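PDB 3H4X: phosphatidylinositol-specific phospholipase C1, which belongs to the calcium-dependent family of phosphoinositide phospholipases C and folds as a beta/alpha (TIM) barrel. Local coordinates for residues L282-D287 against A317-A322; T32-H37 against A322-L327; A234-A239 against V258-A263. All coordinates share one frame; numbering follows the deposited sequence.

Contact 1. Residues L282-D287 against A317-A322; sequences LLIMTD and ASFATA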
ATOM      1  N   LEU A 282      -7.603  -8.217  -0.021  1.00  6.84           N
ATOM      2  CA  LEU A 282      -7.026  -7.389   1.030  1.00  6.91           C
ATOM      3  C   LEU A 282      -7.901  -6.172   1.262  1.00  6.82           C
ATOM      4  O   LEU A 282      -8.297  -5.497   0.314  1.00  7.33           O
ATOM      5  CB  LEU A 282      -5.602  -6.962   0.683  1.00  7.10           C
ATOM      6  CG  LEU A 282      -4.620  -8.107   0.433  1.00  7.56           C
ATOM      7  CD1 LEU A 282      -3.223  -7.562   0.180  1.00  8.44           C
ATOM      8  CD2 LEU A 282      -4.607  -9.103   1.587  1.00  8.68           C
ATOM      9  N   LEU A 283      -8.201  -5.900   2.526  1.00  6.97           N
ATOM     10  CA  LEU A 283      -9.072  -4.794   2.900  1.00  7.19           C
ATOM     11  C   LEU A 283      -8.319  -3.849   3.831  1.00  6.82           C
ATOM     12  O   LEU A 283      -8.035  -4.183   4.981  1.00  7.19           O
ATOM     13  CB  LEU A 283     -10.336  -5.328   3.580  1.00  7.69           C
ATOM     14  CG  LEU A 283     -11.417  -4.312   3.958  1.00  7.86           C
ATOM     15  CD1 LEU A 283     -11.856  -3.498   2.753  1.00  8.80           C
ATOM     16  CD2 LEU A 283     -12.605  -5.007   4.594  1.00  9.24           C
ATOM     17  N   ILE A 284      -7.970  -2.672   3.322  1.00  6.55           N
ATOM     18  CA  ILE A 284      -7.280  -1.658   4.115  1.00  6.73           C
ATOM     19  C   ILE A 284      -8.312  -0.689   4.676  1.00  6.71           C
ATOM     20  O   ILE A 284      -9.062  -0.070   3.914  1.00  7.06           O
ATOM     21  CB  ILE A 284      -6.249  -0.854   3.276  1.00  6.91           C
ATOM     22  CG1 ILE A 284      -5.059  -1.717   2.848  1.00  8.08           C
ATOM     23  CG2 ILE A 284      -5.724   0.331   4.075  1.00  7.81           C
ATOM     24  CD1 ILE A 284      -5.380  -2.798   1.857  1.00 10.42           C
ATOM     25  N   MET A 285      -8.344  -0.561   6.002  1.00  6.93           N
ATOM     26  CA  MET A 285      -9.261   0.354   6.670  1.00  7.40           C
ATOM     27  C   MET A 285      -8.489   1.535   7.242  1.00  7.42           C
ATOM     28  O   MET A 285      -7.661   1.379   8.144  1.00  8.22           O
ATOM     29  CB  MET A 285     -10.039  -0.354   7.774  1.00  7.60           C
ATOM     30  CG  MET A 285     -10.907  -1.495   7.286  1.00  7.83           C
ATOM     31  SD  MET A 285     -12.170  -1.872   8.506  1.00  9.00           S
ATOM     32  CE  MET A 285     -13.029  -3.233   7.715  1.00  9.33           C
ATOM     33  N   THR A 286      -8.768   2.715   6.703  1.00  7.63           N
ATOM     34  CA  THR A 286      -8.024   3.919   7.042  1.00  7.84           C
ATOM     35  C   THR A 286      -8.690   4.715   8.166  1.00  8.14           C
ATOM     36  O   THR A 286      -9.874   4.541   8.461  1.00  8.17           O
ATOM     37  CB  THR A 286      -7.825   4.816   5.800  1.00  8.12           C
ATOM     38  OG1 THR A 286      -9.097   5.124   5.222  1.00  8.29           O
ATOM     39  CG2 THR A 286      -6.968   4.109   4.752  1.00  8.54           C
ATOM     40  N   ASP A 287      -7.917   5.597   8.784  1.00  8.38           N
ATOM     41  CA  ASP A 287      -8.402   6.396   9.906  1.00  8.94           C
ATOM     42  C   ASP A 287      -9.101   5.521  10.939  1.00  8.76           C
ATOM     43  O   ASP A 287     -10.225   5.800  11.358  1.00  8.60           O
ATOM     44  CB  ASP A 287      -9.314   7.518   9.412  1.00  9.64           C
ATOM     45  CG  ASP A 287      -8.550   8.585   8.653  1.00 11.15           C
ATOM     46  OD1 ASP A 287      -7.490   9.016   9.149  1.00 13.24           O
ATOM     47  OD2 ASP A 287      -8.994   8.984   7.561  1.00 13.76           O
ATOM     48  N   ALA A 317     -11.007  -6.544   8.422  1.00  8.64           N
ATOM     49  CA  ALA A 317      -9.909  -5.750   7.885  1.00  8.31           C
ATOM     50  C   ALA A 317      -8.671  -6.623   7.693  1.00  7.94           C
ATOM     51  O   ALA A 317      -8.422  -7.543   8.478  1.00  8.38           O
ATOM     52  CB  ALA A 317      -9.585  -4.595   8.816  1.00  8.38           C
ATOM     53  N   SER A 318      -7.900  -6.336   6.648  1.00  7.62           N
ATOM     54  CA  SER A 318      -6.542  -6.866   6.532  1.00  7.38           C
ATOM     55  C   SER A 318      -5.555  -5.928   7.214  1.00  7.11           C
ATOM     56  O   SER A 318      -4.571  -6.374   7.806  1.00  7.03           O
ATOM     57  CB  SER A 318      -6.131  -7.013   5.071  1.00  7.38           C
ATOM     58  OG  SER A 318      -6.960  -7.931   4.394  1.00  7.61           O
ATOM     59  N   PHE A 319      -5.808  -4.626   7.111  1.00  7.07           N
ATOM     60  CA  PHE A 319      -4.950  -3.620   7.723  1.00  7.46           C
ATOM     61  C   PHE A 319      -5.808  -2.557   8.382  1.00  7.63           C
ATOM     62  O   PHE A 319      -6.851  -2.181   7.849  1.00  8.03           O
ATOM     63  CB  PHE A 319      -4.065  -2.928   6.680  1.00  7.42           C
ATOM     64  CG  PHE A 319      -3.148  -3.850   5.935  1.00  7.45           C
ATOM     65  CD1 PHE A 319      -1.851  -4.064   6.373  1.00  8.44           C
ATOM     66  CD2 PHE A 319      -3.573  -4.486   4.779  1.00  8.09           C
ATOM     67  CE1 PHE A 319      -1.003  -4.901   5.672  1.00  8.65           C
ATOM     68  CE2 PHE A 319      -2.725  -5.325   4.077  1.00  8.66           C
ATOM     69  CZ  PHE A 319      -1.442  -5.534   4.526  1.00  8.77           C
ATOM     70  N   ALA A 320      -5.361  -2.082   9.540  1.00  8.12           N
ATOM     71  CA  ALA A 320      -5.934  -0.911  10.183  1.00  8.63           C
ATOM     72  C   ALA A 320      -4.845   0.156  10.194  1.00  8.64           C
ATOM     73  O   ALA A 320      -3.744  -0.095  10.687  1.00  8.77           O
ATOM     74  CB  ALA A 320      -6.355  -1.245  11.603  1.00  9.16           C
ATOM     75  N   THR A 321      -5.130   1.336   9.652  1.00  8.70           N
ATOM     76  CA  THR A 321      -4.114   2.383   9.613  1.00  8.90           C
ATOM     77  C   THR A 321      -4.532   3.644  10.351  1.00  8.79           C
ATOM     78  O   THR A 321      -5.716   3.992  10.411  1.00  9.07           O
ATOM     79  CB  THR A 321      -3.662   2.725   8.168  1.00  9.06           C
ATOM     80  OG1 THR A 321      -4.610   3.600   7.544  1.00  9.64           O
ATOM     81  CG2 THR A 321      -3.519   1.462   7.336  1.00  9.61           C
ATOM     82  N   ALA A 322      -3.531   4.297  10.933  1.00  9.35           N
ATOM     83  CA  ALA A 322      -3.693   5.566  11.624  1.00  9.81           C
ATOM     84  C   ALA A 322      -2.301   6.196  11.711  1.00 10.35           C
ATOM     85  O   ALA A 322      -1.436   5.901  10.881  1.00 10.29           O
ATOM     86  CB  ALA A 322      -4.304   5.365  13.009  1.00 10.10           C
TER
HETATM   87  O   HOH W   1      -5.172   6.255   7.942  1.00 11.49           O

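Contact 2. Residues T32-H37 against A322-L327; sequences TSVGVH and ADWYPL. With EOH (ethanol), chain R.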
ATOM      1  N   THR A  32      -4.818  -9.728  10.263  1.00  9.10           N
ATOM      2  CA  THR A  32      -5.043  -8.301  10.381  1.00  9.00           C
ATOM      3  C   THR A  32      -3.806  -7.690  11.011  1.00  8.67           C
ATOM      4  O   THR A  32      -3.310  -8.178  12.033  1.00  8.87           O
ATOM      5  CB  THR A  32      -6.260  -7.989  11.260  1.00  9.20           C
ATOM      6  OG1 THR A  32      -7.407  -8.672  10.746  1.00  9.53           O
ATOM      7  CG2 THR A  32      -6.528  -6.496  11.294  1.00  9.71           C
ATOM      8  N   SER A  33      -3.300  -6.631  10.392  1.00  8.42           N
ATOM      9  CA  SER A  33      -2.090  -5.982  10.859  1.00  8.37           C
ATOM     10  C   SER A  33      -2.257  -4.465  10.787  1.00  8.07           C
ATOM     11  O   SER A  33      -3.336  -3.971  10.443  1.00  8.14           O
ATOM     12  CB  SER A  33      -0.872  -6.485  10.074  1.00  8.76           C
ATOM     13  OG  SER A  33      -1.037  -6.320   8.678  1.00  8.82           O
ATOM     14  N   VAL A  34      -1.202  -3.731  11.116  1.00  7.97           N
ATOM     15  CA  VAL A  34      -1.339  -2.308  11.399  1.00  8.15           C
ATOM     16  C   VAL A  34      -0.432  -1.451  10.522  1.00  7.83           C
ATOM     17  O   VAL A  34       0.718  -1.808  10.259  1.00  8.43           O
ATOM     18  CB  VAL A  34      -1.063  -2.028  12.898  1.00  8.34           C
ATOM     19  CG1 VAL A  34      -1.366  -0.579  13.241  1.00  8.81           C
ATOM     20  CG2 VAL A  34      -1.886  -2.974  13.768  1.00  9.13           C
ATOM     21  N   GLY A  35      -0.954  -0.315  10.071  1.00  7.86           N
ATOM     22  CA  GLY A  35      -0.192   0.573   9.210  1.00  8.26           C
ATOM     23  C   GLY A  35      -0.067   1.979   9.752  1.00  8.15           C
ATOM     24  O   GLY A  35      -0.828   2.394  10.634  1.00  8.36           O
ATOM     25  N   VAL A  36       0.905   2.708   9.214  1.00  8.54           N
ATOM     26  CA  VAL A  36       1.117   4.105   9.556  1.00  9.35           C
ATOM     27  C   VAL A  36       0.950   4.965   8.316  1.00  9.58           C
ATOM     28  O   VAL A  36       1.639   4.778   7.312  1.00  9.04           O
ATOM     29  CB  VAL A  36       2.522   4.352  10.133  1.00  9.86           C
ATOM     30  CG1 VAL A  36       2.722   5.829  10.421  1.00 11.03           C
ATOM     31  CG2 VAL A  36       2.733   3.529  11.384  1.00 10.85           C
ATOM     32  N   HIS A  37       0.027   5.914   8.394  1.00 10.26           N
ATOM     33  CA  HIS A  37      -0.209   6.851   7.310  1.00 11.05           C
ATOM     34  C   HIS A  37       0.940   7.858   7.223  1.00 10.98           C
ATOM     35  O   HIS A  37       1.503   8.253   8.242  1.00 10.88           O
ATOM     36  CB  HIS A  37      -1.538   7.574   7.545  1.00 11.96           C
ATOM     37  CG  HIS A  37      -2.002   8.380   6.373  1.00 14.27           C
ATOM     38  ND1 HIS A  37      -2.054   9.757   6.385  1.00 16.70           N
ATOM     39  CD2 HIS A  37      -2.422   7.998   5.144  1.00 15.77           C
ATOM     40  CE1 HIS A  37      -2.496  10.187   5.217  1.00 16.93           C
ATOM     41  NE2 HIS A  37      -2.724   9.140   4.445  1.00 17.67           N
ATOM     42  N   ALA A 322      -3.531   4.297  10.933  1.00  9.35           N
ATOM     43  CA  ALA A 322      -3.693   5.566  11.624  1.00  9.81           C
ATOM     44  C   ALA A 322      -2.301   6.196  11.711  1.00 10.35           C
ATOM     45  O   ALA A 322      -1.436   5.901  10.881  1.00 10.29           O
ATOM     46  CB  ALA A 322      -4.304   5.365  13.009  1.00 10.10           C
ATOM     47  N   ASP A 323      -2.077   7.051  12.706  1.00 10.87           N
ATOM     48  CA  ASP A 323      -0.791   7.733  12.858  1.00 11.83           C
ATOM     49  C   ASP A 323      -0.075   7.330  14.144  1.00 11.66           C
ATOM     50  O   ASP A 323       0.597   8.157  14.764  1.00 12.02           O
ATOM     51  CB  ASP A 323      -0.985   9.252  12.869  1.00 12.75           C
ATOM     52  CG  ASP A 323      -1.482   9.796  11.545  1.00 15.11           C
ATOM     53  OD1 ASP A 323      -1.514   9.044  10.552  1.00 17.52           O
ATOM     54  OD2 ASP A 323      -1.840  10.991  11.497  1.00 18.32           O
ATOM     55  N   TRP A 324      -0.198   6.068  14.534  1.00 11.37           N
ATOM     56  CA  TRP A 324       0.256   5.630  15.857  1.00 11.50           C
ATOM     57  C   TRP A 324       1.756   5.348  15.962  1.00 11.74           C
ATOM     58  O   TRP A 324       2.165   4.346  16.551  1.00 11.68           O
ATOM     59  CB  TRP A 324      -0.537   4.404  16.315  1.00 11.42           C
ATOM     60  CG  TRP A 324      -2.017   4.644  16.422  1.00 11.07           C
ATOM     61  CD1 TRP A 324      -2.637   5.817  16.740  1.00 11.39           C
ATOM     62  CD2 TRP A 324      -3.057   3.678  16.233  1.00 11.30           C
ATOM     63  NE1 TRP A 324      -4.001   5.643  16.752  1.00 11.45           N
ATOM     64  CE2 TRP A 324      -4.283   4.338  16.446  1.00 11.44           C
ATOM     65  CE3 TRP A 324      -3.070   2.321  15.900  1.00 11.91           C
ATOM     66  CZ2 TRP A 324      -5.513   3.687  16.333  1.00 11.87           C
ATOM     67  CZ3 TRP A 324      -4.292   1.676  15.794  1.00 12.65           C
ATOM     68  CH2 TRP A 324      -5.495   2.359  16.009  1.00 12.73           C
ATOM     69  N   TYR A 325       2.576   6.235  15.413  1.00 11.99           N
ATOM     70  CA  TYR A 325       4.021   6.048  15.495  1.00 12.87           C
ATOM     71  C   TYR A 325       4.570   5.989  16.936  1.00 13.21           C
ATOM     72  O   TYR A 325       5.598   5.358  17.171  1.00 13.48           O
ATOM     73  CB  TYR A 325       4.770   7.079  14.638  1.00 13.15           C
ATOM     74  CG  TYR A 325       4.618   8.511  15.100  1.00 14.25           C
ATOM     75  CD1 TYR A 325       5.488   9.054  16.034  1.00 15.15           C
ATOM     76  CD2 TYR A 325       3.611   9.323  14.594  1.00 15.25           C
ATOM     77  CE1 TYR A 325       5.356  10.363  16.458  1.00 16.23           C
ATOM     78  CE2 TYR A 325       3.471  10.634  15.014  1.00 16.21           C
ATOM     79  CZ  TYR A 325       4.348  11.146  15.946  1.00 16.82           C
ATOM     80  OH  TYR A 325       4.216  12.449  16.371  1.00 18.64           O
ATOM     81  N   PRO A 326       3.888   6.632  17.905  1.00 13.56           N
ATOM     82  CA  PRO A 326       4.373   6.529  19.286  1.00 14.12           C
ATOM     83  C   PRO A 326       4.158   5.150  19.906  1.00 14.64           C
ATOM     84  O   PRO A 326       4.616   4.899  21.021  1.00 15.37           O
ATOM     85  CB  PRO A 326       3.526   7.567  20.035  1.00 14.40           C
ATOM     86  CG  PRO A 326       3.055   8.512  18.996  1.00 13.96           C
ATOM     87  CD  PRO A 326       2.832   7.651  17.778  1.00 13.38           C
ATOM     88  N   LEU A 327       3.474   4.260  19.191  1.00 14.87           N
ATOM     89  CA  LEU A 327       3.119   2.956  19.744  1.00 15.06           C
ATOM     90  C   LEU A 327       3.624   1.785  18.900  1.00 15.14           C
ATOM     91  O   LEU A 327       2.828   1.034  18.341  1.00 14.77           O
ATOM     92  CB  LEU A 327       1.600   2.849  19.906  1.00 15.29           C
ATOM     93  CG  LEU A 327       0.904   3.911  20.762  1.00 16.01           C
ATOM     94  CD1 LEU A 327      -0.606   3.804  20.605  1.00 16.53           C
ATOM     95  CD2 LEU A 327       1.310   3.785  22.223  1.00 16.91           C
TER
HETATM   96  C1  EOH R 356       8.228   8.069  18.500  1.00 26.40           C
HETATM   97  C2  EOH R 356       7.248   8.466  19.597  1.00 26.38           C
HETATM   98  O   EOH R 356       7.858   6.860  17.875  1.00 26.28           O
HETATM   99  O   HOH W   2      -1.271   3.596  13.173  1.00 10.72           O

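Contact 3. Residues A234-A239 against V258-A263; sequences AVHGAA and VFDGDA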
ATOM      1  N   ALA A 234      -5.648  -0.664  -5.989  1.00  6.23           N
ATOM      2  CA  ALA A 234      -6.744  -0.843  -5.056  1.00  5.98           C
ATOM      3  C   ALA A 234      -7.957  -0.026  -5.476  1.00  5.89           C
ATOM      4  O   ALA A 234      -7.830   1.013  -6.130  1.00  6.51           O
ATOM      5  CB  ALA A 234      -6.308  -0.437  -3.658  1.00  6.46           C
ATOM      6  N   VAL A 235      -9.138  -0.503  -5.094  1.00  5.88           N
ATOM      7  CA  VAL A 235     -10.365   0.268  -5.251  1.00  6.37           C
ATOM      8  C   VAL A 235     -10.530   1.123  -4.001  1.00  6.23           C
ATOM      9  O   VAL A 235     -10.747   0.612  -2.901  1.00  6.31           O
ATOM     10  CB  VAL A 235     -11.592  -0.630  -5.454  1.00  6.60           C
ATOM     11  CG1 VAL A 235     -12.799   0.221  -5.831  1.00  7.30           C
ATOM     12  CG2 VAL A 235     -11.305  -1.674  -6.523  1.00  7.36           C
ATOM     13  N   HIS A 236     -10.413   2.430  -4.183  1.00  6.63           N
ATOM     14  CA  HIS A 236     -10.337   3.369  -3.076  1.00  6.94           C
ATOM     15  C   HIS A 236     -11.690   4.023  -2.854  1.00  6.97           C
ATOM     16  O   HIS A 236     -12.297   4.545  -3.790  1.00  7.25           O
ATOM     17  CB  HIS A 236      -9.266   4.405  -3.410  1.00  7.37           C
ATOM     18  CG  HIS A 236      -9.092   5.484  -2.389  1.00  8.30           C
ATOM     19  ND1 HIS A 236      -8.839   5.239  -1.055  1.00 10.55           N
ATOM     20  CD2 HIS A 236      -9.075   6.828  -2.535  1.00  9.25           C
ATOM     21  CE1 HIS A 236      -8.701   6.391  -0.420  1.00  9.95           C
ATOM     22  NE2 HIS A 236      -8.842   7.369  -1.296  1.00 11.80           N
ATOM     23  N   GLY A 237     -12.162   3.962  -1.613  1.00  6.98           N
ATOM     24  CA  GLY A 237     -13.465   4.502  -1.245  1.00  7.52           C
ATOM     25  C   GLY A 237     -14.393   3.370  -0.853  1.00  7.74           C
ATOM     26  O   GLY A 237     -14.791   2.566  -1.698  1.00  7.87           O
ATOM     27  N   ALA A 238     -14.720   3.291   0.433  1.00  8.09           N
ATOM     28  CA  ALA A 238     -15.568   2.224   0.948  1.00  8.76           C
ATOM     29  C   ALA A 238     -16.928   2.261   0.269  1.00  9.31           C
ATOM     30  O   ALA A 238     -17.545   3.324   0.156  1.00  9.82           O
ATOM     31  CB  ALA A 238     -15.726   2.363   2.447  1.00  8.76           C
ATOM     32  N   ALA A 239     -17.393   1.099  -0.172  1.00  9.67           N
ATOM     33  CA  ALA A 239     -18.665   0.998  -0.876  1.00 10.06           C
ATOM     34  C   ALA A 239     -19.289  -0.365  -0.630  1.00 10.17           C
ATOM     35  O   ALA A 239     -18.577  -1.338  -0.377  1.00  9.97           O
ATOM     36  CB  ALA A 239     -18.460   1.216  -2.369  1.00 10.89           C
ATOM     37  N   VAL A 258      -7.496  -5.645  -4.058  1.00  6.01           N
ATOM     38  CA  VAL A 258      -7.206  -4.834  -2.884  1.00  5.91           C
ATOM     39  C   VAL A 258      -8.215  -3.694  -2.842  1.00  5.62           C
ATOM     40  O   VAL A 258      -8.554  -3.117  -3.877  1.00  5.67           O
ATOM     41  CB  VAL A 258      -5.765  -4.276  -2.930  1.00  6.00           C
ATOM     42  CG1 VAL A 258      -5.446  -3.481  -1.663  1.00  6.59           C
ATOM     43  CG2 VAL A 258      -4.770  -5.410  -3.133  1.00  7.04           C
ATOM     44  N   PHE A 259      -8.696  -3.393  -1.642  1.00  5.90           N
ATOM     45  CA  PHE A 259      -9.736  -2.398  -1.422  1.00  6.03           C
ATOM     46  C   PHE A 259      -9.305  -1.555  -0.241  1.00  6.10           C
ATOM     47  O   PHE A 259      -8.715  -2.067   0.707  1.00  6.76           O
ATOM     48  CB  PHE A 259     -11.066  -3.095  -1.152  1.00  6.64           C
ATOM     49  CG  PHE A 259     -11.507  -3.966  -2.282  1.00  6.42           C
ATOM     50  CD1 PHE A 259     -12.398  -3.490  -3.230  1.00  6.96           C
ATOM     51  CD2 PHE A 259     -10.994  -5.244  -2.431  1.00  6.52           C
ATOM     52  CE1 PHE A 259     -12.780  -4.285  -4.293  1.00  7.96           C
ATOM     53  CE2 PHE A 259     -11.378  -6.045  -3.488  1.00  7.41           C
ATOM     54  CZ  PHE A 259     -12.277  -5.566  -4.418  1.00  8.02           C
ATOM     55  N   ASP A 260      -9.578  -0.260  -0.311  1.00  5.95           N
ATOM     56  CA  ASP A 260      -9.021   0.688   0.638  1.00  6.45           C
ATOM     57  C   ASP A 260     -10.086   1.732   0.931  1.00  6.46           C
ATOM     58  O   ASP A 260     -10.569   2.406   0.016  1.00  6.94           O
ATOM     59  CB  ASP A 260      -7.782   1.323  -0.001  1.00  7.02           C
ATOM     60  CG  ASP A 260      -6.981   2.165   0.957  1.00  7.58           C
ATOM     61  OD1 ASP A 260      -7.548   3.115   1.527  1.00  9.85           O
ATOM     62  OD2 ASP A 260      -5.775   1.880   1.128  1.00  8.48           O
ATOM     63  N   GLY A 261     -10.484   1.856   2.193  1.00  6.43           N
ATOM     64  CA  GLY A 261     -11.567   2.769   2.525  1.00  6.89           C
ATOM     65  C   GLY A 261     -11.622   3.096   3.999  1.00  6.84           C
ATOM     66  O   GLY A 261     -10.924   2.498   4.817  1.00  7.04           O
ATOM     67  N   ASP A 262     -12.480   4.052   4.333  1.00  7.19           N
ATOM     68  CA  ASP A 262     -12.607   4.581   5.682  1.00  7.65           C
ATOM     69  C   ASP A 262     -13.155   3.545   6.669  1.00  7.42           C
ATOM     70  O   ASP A 262     -14.216   2.957   6.444  1.00  7.39           O
ATOM     71  CB  ASP A 262     -13.528   5.797   5.631  1.00  8.27           C
ATOM     72  CG  ASP A 262     -13.739   6.419   6.981  1.00  9.01           C
ATOM     73  OD1 ASP A 262     -12.762   6.947   7.546  1.00  9.75           O
ATOM     74  OD2 ASP A 262     -14.886   6.373   7.476  1.00 10.33           O
ATOM     75  N   ALA A 263     -12.438   3.342   7.775  1.00  7.48           N
ATOM     76  CA  ALA A 263     -12.827   2.342   8.772  1.00  7.74           C
ATOM     77  C   ALA A 263     -14.233   2.563   9.337  1.00  7.89           C
ATOM     78  O   ALA A 263     -15.034   1.626   9.412  1.00  8.11           O
ATOM     79  CB  ALA A 263     -11.811   2.290   9.906  1.00  7.91           C
TER
HETATM   80  O   HOH W   3     -13.837   5.371   2.178  1.00  8.41           O

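Contact 1. Residues L282-D287 against A317-A322
Ile284 lies alongside Phe319, both side chains pointing the same way into the barrel, and its CG1 and CD1 both rest against ring atom CD2. The closest pair is Ile284 CG1 to Phe319 CD2 at 3.7 Å, CG1 coming in obliquely. Ile284 CG2 meets the methyl CG2 of Thr321 further along this interior layer. On the helix-facing side, Met285 does the packing: its CG touches the CB of Ala317 at 3.7 Å, and the extended chain beyond CG carries SD and CE past the same methyl. Leu312 of helix 302-314 closes over Met285, Ala317 and Ala320.

The backbone ladder starts irregularly. The amide of Leu283 bonds not to a backbone carbonyl but to Ser318 OG, 3.0 Å away and almost straight at 168°. Ser318 can reach it because OG stands beside its own backbone N (chi1 -62°). Leu283 O in turn receives two amides: Ser318 N at 2.7 Å, in the carbonyl plane on a lone pair, and Phe319 N at 3.1 Å, tilted 27° from that plane. Beyond this double grip the pairing is regular, with Met285 N to Phe319 O at 2.9 Å and Thr321 N to Met285 O also at 2.9 Å. After Thr321 the direct backbone bonding ceases, and a water accepts from Asp287 N and lies 2.7 Å from Thr321 OG1. The Ala317 carbonyl bonds to Thr32 OG1, a link to strand 31-36.

Strands 282-286 and 319-322 are thus parallel neighbours, linked through helix 302-314. This is the right-handed beta-alpha-beta crossover from which a TIM barrel is built, here its last such unit.

Contact 2. Residues T32-H37 against A322-L327
Gly35 O takes two donors at the bridge between the chains: Ala322 N, in a long, weak bond, and a water (2.8 Å) that goes on to accept from Trp324 N (3.0 Å), carrying the link past the last strand residue. The next rung is sound, with His37 N reaching Ala322 O at 2.9 Å and a nearly straight 172°. These rungs make Val36 and Ala322 a single parallel bridge. Past it, the chain bends through an inverse gamma turn centred on Trp324 and a type I turn from Trp324 to Leu327.

The indole folds back over its own strand end, so that Ala322 CB stands 3.6 Å above the ring plane, over its centre, while Trp324 NE1 bonds to Asp296 O. Val34 CG1 approaches the same ring obliquely, 4.3 Å from Trp324 CE3. Near the bridge, Asp323 OD1 lies 3.3 Å from His37 CB. An ethanol molecule donates to the carbonyl O of Tyr325.

Within the barrel, strand 31-36 runs between strands 58-64 and 319-322, and this contact is the C-terminal end of the seam where the barrel closes. Helix 302-314 packs on Val34 and Trp324, helix 328-331 on Val34, Val36 and Trp324.

Contact 3. Residues A234-A239 against V258-A263
Val235 and Phe259 lie side by side and point out of the barrel wall, whereas their neighbours His236 and Asp260 point together into the barrel: the alternation expected of adjacent parallel strands in a TIM barrel. On the outer side, Val235 CB comes within 3.7 Å of Phe259 CD1, and CG2 of the same valine touches CE1, so the isopropyl group lies obliquely against these two ring atoms. Tyr276 meets the Phe259 ring edge to face.

Inside, the His236 ring and the Asp260 carboxylate run alongside each other with their planes 68° apart. Both side chains leave the backbone with CG opposite the N, which keeps them level. The carboxylate is held chiefly from across the barrel, where Asp260 OD2 makes a salt bridge to Lys127. Deeper along the strands the same face turns apolar, with Ala234 CB resting on Val258 CG1 at 3.7 Å.

Three backbone bonds carry the pairing: Val235 N to Val258 O at 2.9 Å, Asp260 N to Val235 O at 3.0 Å, and Gly237 N to Asp260 O at 2.8 Å. Strand 232-236 ends at His236, and Gly237, with a positive phi of 113°, turns the chain close past Gly261, Ala238 CB pointing towards the other segment. Asp262 ends its strand as the N-cap of helix 263-266, and its OD2 is hydrogen-bonded to Thr265 OG1. A single water accepts from both Ala238 N and Asp262 N, 2.9 Å from each.

The three contacts follow one another round a single barrel wall. Strand 258-262 of contact 3 pairs with strand 282-286 of contact 1, and strand 319-322 of contact 1 pairs with strand 31-36 of contact 2, the two contacts sharing Ala322. Contact 1 is the most fully buried, its interior face apolar around Ile284 and Phe319. Contact 3 puts charge into the same interior through Asp260, which packs against Ile284 and Thr286. Contact 2 has just one bridge, and its apolar packing, Val34 on Trp324, faces the helices rather than the interior. Contacts 2 and 3 do not touch, their centres lying about 17 Å apart. Partly exposed residues such as Asp287, His37 and Ala238 lie towards the segment ends.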